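Local coordinates for germination protein (Bacillus megaterium, PDB 6O59) that probably senses germinants as the A subunit of a spore germinant receptor, of which this is the N-terminal domain, at residues V3-I17 against F94-M106. Numbering follows the deposited sequence.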
loop_
_atom_site.group_PDB
_atom_site.type_symbol
_atom_site.label_atom_id
_atom_site.label_comp_id
_atom_site.label_asym_id
_atom_site.label_seq_id
_atom_site.Cartn_x
_atom_site.Cartn_y
_atom_site.Cartn_z
ATOM N N VAL A 3 -15.655 -14.932 11.016
ATOM C CA VAL A 3 -15.601 -14.029 9.863
ATOM C C VAL A 3 -16.515 -12.804 10.069
ATOM O O VAL A 3 -17.711 -12.939 10.356
ATOM C CB VAL A 3 -15.893 -14.717 8.492
ATOM C CG1 VAL A 3 -14.665 -15.462 7.971
ATOM C CG2 VAL A 3 -17.123 -15.629 8.540
ATOM N N SER A 4 -15.927 -11.601 9.906
ATOM C CA SER A 4 -16.643 -10.324 9.978
ATOM C C SER A 4 -17.205 -10.023 8.576
ATOM O O SER A 4 -16.424 -9.998 7.617
ATOM C CB SER A 4 -15.719 -9.210 10.473
ATOM O OG SER A 4 -15.159 -9.511 11.741
ATOM N N SER A 5 -18.554 -9.872 8.448
ATOM C CA SER A 5 -19.220 -9.601 7.169
ATOM C C SER A 5 -19.022 -8.147 6.742
ATOM O O SER A 5 -18.598 -7.304 7.538
ATOM C CB SER A 5 -20.704 -9.938 7.233
ATOM O OG SER A 5 -21.159 -10.490 6.009
ATOM N N LEU A 6 -19.283 -7.859 5.468
ATOM C CA LEU A 6 -19.063 -6.508 4.953
ATOM C C LEU A 6 -20.267 -5.615 5.230
ATOM O O LEU A 6 -21.418 -6.074 5.217
ATOM C CB LEU A 6 -18.734 -6.548 3.454
ATOM C CG LEU A 6 -17.265 -6.696 3.002
ATOM C CD1 LEU A 6 -16.355 -7.290 4.048
ATOM C CD2 LEU A 6 -17.168 -7.463 1.713
ATOM N N LYS A 7 -19.987 -4.338 5.523
ATOM C CA LYS A 7 -21.014 -3.350 5.823
ATOM C C LYS A 7 -21.749 -2.985 4.537
ATOM O O LYS A 7 -21.171 -3.098 3.461
ATOM C CB LYS A 7 -20.403 -2.111 6.510
ATOM C CG LYS A 7 -19.766 -2.372 7.896
ATOM C CD LYS A 7 -20.720 -2.923 8.980
ATOM C CE LYS A 7 -21.502 -1.870 9.736
ATOM N NZ LYS A 7 -22.711 -2.435 10.403
ATOM N N ASN A 8 -23.036 -2.611 4.635
ATOM C CA ASN A 8 -23.822 -2.254 3.456
ATOM C C ASN A 8 -23.412 -0.891 2.921
ATOM O O ASN A 8 -23.258 -0.768 1.713
ATOM C CB ASN A 8 -25.316 -2.314 3.723
ATOM C CG ASN A 8 -25.849 -3.725 3.728
ATOM O OD1 ASN A 8 -26.145 -4.292 4.786
ATOM N ND2 ASN A 8 -25.978 -4.329 2.546
ATOM N N LEU A 9 -23.154 0.103 3.796
ATOM C CA LEU A 9 -22.711 1.430 3.345
ATOM C C LEU A 9 -21.262 1.401 2.834
ATOM O O LEU A 9 -20.399 0.760 3.441
ATOM C CB LEU A 9 -22.855 2.492 4.447
ATOM C CG LEU A 9 -24.280 2.863 4.888
ATOM C CD1 LEU A 9 -24.248 3.597 6.199
ATOM C CD2 LEU A 9 -24.995 3.699 3.835
ATOM N N LEU A 10 -21.015 2.091 1.704
ATOM C CA LEU A 10 -19.704 2.215 1.058
ATOM C C LEU A 10 -18.749 3.004 1.969
ATOM O O LEU A 10 -17.586 2.624 2.120
ATOM C CB LEU A 10 -19.880 2.896 -0.324
ATOM C CG LEU A 10 -18.684 3.495 -1.051
ATOM C CD1 LEU A 10 -17.703 2.437 -1.467
ATOM C CD2 LEU A 10 -19.131 4.229 -2.272
ATOM N N SER A 11 -19.269 4.074 2.599
ATOM C CA SER A 11 -18.573 4.935 3.554
ATOM C C SER A 11 -17.981 4.110 4.688
ATOM O O SER A 11 -16.824 4.320 5.064
ATOM C CB SER A 11 -19.542 5.970 4.122
ATOM O OG SER A 11 -20.663 5.361 4.748
ATOM N N GLU A 12 -18.784 3.152 5.207
ATOM C CA GLU A 12 -18.429 2.250 6.295
ATOM C C GLU A 12 -17.328 1.286 5.864
ATOM O O GLU A 12 -16.405 1.022 6.642
ATOM C CB GLU A 12 -19.663 1.484 6.795
ATOM C CG GLU A 12 -20.656 2.364 7.541
ATOM C CD GLU A 12 -21.739 1.668 8.346
ATOM O OE1 GLU A 12 -21.960 2.085 9.505
ATOM O OE2 GLU A 12 -22.378 0.726 7.821
ATOM N N ASN A 13 -17.398 0.791 4.612
ATOM C CA ASN A 13 -16.406 -0.140 4.079
ATOM C C ASN A 13 -15.098 0.562 3.844
ATOM O O ASN A 13 -14.045 -0.021 4.106
ATOM C CB ASN A 13 -16.900 -0.791 2.803
ATOM C CG ASN A 13 -17.962 -1.824 3.058
ATOM O OD1 ASN A 13 -17.846 -2.672 3.954
ATOM N ND2 ASN A 13 -19.030 -1.769 2.283
ATOM N N LEU A 14 -15.152 1.824 3.396
ATOM C CA LEU A 14 -13.943 2.598 3.130
ATOM C C LEU A 14 -13.262 2.992 4.440
ATOM O O LEU A 14 -12.055 2.800 4.563
ATOM C CB LEU A 14 -14.225 3.831 2.237
ATOM C CG LEU A 14 -14.754 3.542 0.815
ATOM C CD1 LEU A 14 -14.942 4.812 0.038
ATOM C CD2 LEU A 14 -13.838 2.582 0.027
ATOM N N THR A 15 -14.028 3.455 5.441
ATOM C CA THR A 15 -13.441 3.822 6.734
ATOM C C THR A 15 -12.707 2.631 7.355
ATOM O O THR A 15 -11.588 2.809 7.839
ATOM C CB THR A 15 -14.491 4.370 7.696
ATOM O OG1 THR A 15 -15.625 3.529 7.623
ATOM C CG2 THR A 15 -14.893 5.799 7.371
ATOM N N LEU A 16 -13.312 1.411 7.261
ATOM C CA LEU A 16 -12.782 0.155 7.791
ATOM C C LEU A 16 -11.531 -0.307 7.041
ATOM O O LEU A 16 -10.635 -0.840 7.692
ATOM C CB LEU A 16 -13.854 -0.949 7.810
ATOM C CG LEU A 16 -14.852 -0.895 9.009
ATOM C CD1 LEU A 16 -16.072 -1.713 8.737
ATOM C CD2 LEU A 16 -14.219 -1.367 10.310
ATOM N N ILE A 17 -11.442 -0.094 5.704
ATOM C CA ILE A 17 -10.236 -0.448 4.938
ATOM C C ILE A 17 -9.072 0.417 5.453
ATOM O O ILE A 17 -8.045 -0.117 5.872
ATOM C CB ILE A 17 -10.434 -0.290 3.403
ATOM C CG1 ILE A 17 -11.423 -1.337 2.854
ATOM C CG2 ILE A 17 -9.076 -0.341 2.653
ATOM C CD1 ILE A 17 -12.011 -0.962 1.515
ATOM N N PHE A 94 -15.572 -12.624 -6.130
ATOM C CA PHE A 94 -16.374 -11.806 -5.222
ATOM C C PHE A 94 -16.009 -12.100 -3.775
ATOM O O PHE A 94 -15.791 -13.261 -3.428
ATOM C CB PHE A 94 -17.869 -12.033 -5.459
ATOM C CG PHE A 94 -18.397 -11.432 -6.737
ATOM C CD1 PHE A 94 -18.807 -10.106 -6.786
ATOM C CD2 PHE A 94 -18.516 -12.200 -7.890
ATOM C CE1 PHE A 94 -19.318 -9.556 -7.969
ATOM C CE2 PHE A 94 -19.021 -11.644 -9.076
ATOM C CZ PHE A 94 -19.423 -10.328 -9.105
ATOM N N ALA A 95 -15.905 -11.048 -2.942
ATOM C CA ALA A 95 -15.584 -11.160 -1.511
ATOM C C ALA A 95 -16.782 -10.680 -0.668
ATOM O O ALA A 95 -17.368 -9.650 -1.009
ATOM C CB ALA A 95 -14.335 -10.346 -1.188
ATOM N N ASP A 96 -17.150 -11.419 0.411
ATOM C CA ASP A 96 -18.296 -11.080 1.284
ATOM C C ASP A 96 -17.924 -11.095 2.799
ATOM O O ASP A 96 -18.806 -11.119 3.666
ATOM C CB ASP A 96 -19.495 -12.018 1.006
ATOM C CG ASP A 96 -19.311 -13.461 1.433
ATOM O OD1 ASP A 96 -18.154 -13.953 1.407
ATOM O OD2 ASP A 96 -20.321 -14.107 1.783
ATOM N N ASN A 97 -16.607 -11.052 3.090
ATOM C CA ASN A 97 -16.002 -11.006 4.421
ATOM C C ASN A 97 -14.653 -10.289 4.310
ATOM O O ASN A 97 -14.095 -10.204 3.202
ATOM C CB ASN A 97 -15.882 -12.396 5.048
ATOM C CG ASN A 97 -14.759 -13.242 4.523
ATOM O OD1 ASN A 97 -14.839 -13.823 3.439
ATOM N ND2 ASN A 97 -13.696 -13.338 5.299
ATOM N N TRP A 98 -14.160 -9.721 5.436
ATOM C CA TRP A 98 -12.931 -8.912 5.473
ATOM C C TRP A 98 -11.653 -9.673 5.100
ATOM O O TRP A 98 -10.823 -9.104 4.380
ATOM C CB TRP A 98 -12.756 -8.211 6.828
ATOM C CG TRP A 98 -13.750 -7.103 6.973
ATOM C CD1 TRP A 98 -14.911 -7.141 7.685
ATOM C CD2 TRP A 98 -13.797 -5.897 6.193
ATOM N NE1 TRP A 98 -15.639 -5.996 7.466
ATOM C CE2 TRP A 98 -14.980 -5.213 6.554
ATOM C CE3 TRP A 98 -12.931 -5.306 5.253
ATOM C CZ2 TRP A 98 -15.322 -3.973 6.009
ATOM C CZ3 TRP A 98 -13.272 -4.079 4.711
ATOM C CH2 TRP A 98 -14.454 -3.425 5.089
ATOM N N ASN A 99 -11.501 -10.939 5.552
ATOM C CA ASN A 99 -10.316 -11.746 5.281
ATOM C C ASN A 99 -10.067 -11.879 3.772
ATOM O O ASN A 99 -8.966 -11.548 3.302
ATOM C CB ASN A 99 -10.432 -13.117 5.932
ATOM C CG ASN A 99 -9.171 -13.550 6.629
ATOM O OD1 ASN A 99 -8.170 -13.924 5.990
ATOM N ND2 ASN A 99 -9.195 -13.503 7.962
ATOM N N ASP A 100 -11.115 -12.309 3.021
ATOM C CA ASP A 100 -11.093 -12.500 1.568
ATOM C C ASP A 100 -10.848 -11.195 0.822
ATOM O O ASP A 100 -10.066 -11.169 -0.136
ATOM C CB ASP A 100 -12.408 -13.135 1.099
ATOM C CG ASP A 100 -12.573 -14.595 1.453
ATOM O OD1 ASP A 100 -11.587 -15.210 1.933
ATOM O OD2 ASP A 100 -13.685 -15.133 1.240
ATOM N N LEU A 101 -11.513 -10.116 1.266
ATOM C CA LEU A 101 -11.367 -8.781 0.686
ATOM C C LEU A 101 -9.922 -8.320 0.815
ATOM O O LEU A 101 -9.287 -7.991 -0.191
ATOM C CB LEU A 101 -12.322 -7.775 1.380
ATOM C CG LEU A 101 -12.311 -6.332 0.867
ATOM C CD1 LEU A 101 -13.700 -5.773 0.831
ATOM C CD2 LEU A 101 -11.446 -5.437 1.729
ATOM N N LEU A 102 -9.410 -8.311 2.054
ATOM C CA LEU A 102 -8.078 -7.817 2.354
ATOM C C LEU A 102 -6.982 -8.613 1.658
ATOM O O LEU A 102 -6.075 -7.996 1.105
ATOM C CB LEU A 102 -7.834 -7.744 3.864
ATOM C CG LEU A 102 -8.559 -6.605 4.588
ATOM C CD1 LEU A 102 -8.422 -6.738 6.092
ATOM C CD2 LEU A 102 -8.101 -5.235 4.101
ATOM N N SER A 103 -7.098 -9.941 1.601
ATOM C CA SER A 103 -6.089 -10.771 0.946
ATOM C C SER A 103 -6.040 -10.498 -0.555
ATOM O O SER A 103 -4.942 -10.466 -1.114
ATOM C CB SER A 103 -6.326 -12.253 1.212
ATOM O OG SER A 103 -7.188 -12.792 0.227
ATOM N N SER A 104 -7.204 -10.277 -1.199
ATOM C CA SER A 104 -7.258 -10.004 -2.637
ATOM C C SER A 104 -6.625 -8.616 -2.941
ATOM O O SER A 104 -5.840 -8.473 -3.893
ATOM C CB SER A 104 -8.686 -10.120 -3.157
ATOM O OG SER A 104 -9.259 -8.881 -3.536
ATOM N N LEU A 105 -6.921 -7.624 -2.079
ATOM C CA LEU A 105 -6.357 -6.286 -2.179
ATOM C C LEU A 105 -4.818 -6.355 -2.093
ATOM O O LEU A 105 -4.144 -5.792 -2.956
ATOM C CB LEU A 105 -6.942 -5.401 -1.054
ATOM C CG LEU A 105 -6.415 -3.961 -0.935
ATOM C CD1 LEU A 105 -6.992 -3.085 -2.008
ATOM C CD2 LEU A 105 -6.776 -3.383 0.393
ATOM N N MET A 106 -4.278 -7.090 -1.090
ATOM C CA MET A 106 -2.832 -7.223 -0.845
ATOM C C MET A 106 -2.133 -8.004 -1.956
ATOM O O MET A 106 -0.929 -7.841 -2.157
ATOM C CB MET A 106 -2.534 -7.877 0.521
ATOM C CG MET A 106 -3.113 -7.135 1.768
ATOM S SD MET A 106 -3.378 -5.331 1.687
ATOM C CE MET A 106 -1.777 -4.765 1.936
HETATM O O HOH W 1 -13.442 -11.901 8.072
HETATM O O HOH W 2 -22.644 -12.510 3.747
#
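W98 lies with its indole between the loop residues S4-L6 and helix 10-17, and L6 sets the tight side of the contact. L6 CD1 sits over one ring face, 3.5 Å from the centroid of the five-membered ring of W98 and 11° off its normal, a CH-pi contact. L16 CD1 approaches W98 CZ2 obliquely at 3.6 Å, while I17 CG1 comes in at the ring edge, near its plane, 3.8 Å from W98 CZ3. K20 adds a cation-pi contact. Deeper, I17 and L101 both pack on the five-stranded antiparallel sheet; the axes of helices 10-17 and 98-106 stay 12.6 Å apart, at an angle of 63°, with the indole between them. N13 ND2 donates to K7 O at 2.8 Å, tying the helix back to the loop before it.

The outer side is looser. A water links S5 OG and D96 OD2 through two weak bonds. One firmer polar link stands here: W98 N donates to S4 O at 3.2 Å (N-H...O 157°), satisfying a first-turn amide of helix 98-106. The chemistry thus implies a mainly apolar join centred on one indole, with one well-formed direct backbone bond fixing the N-terminal segment against the helix start.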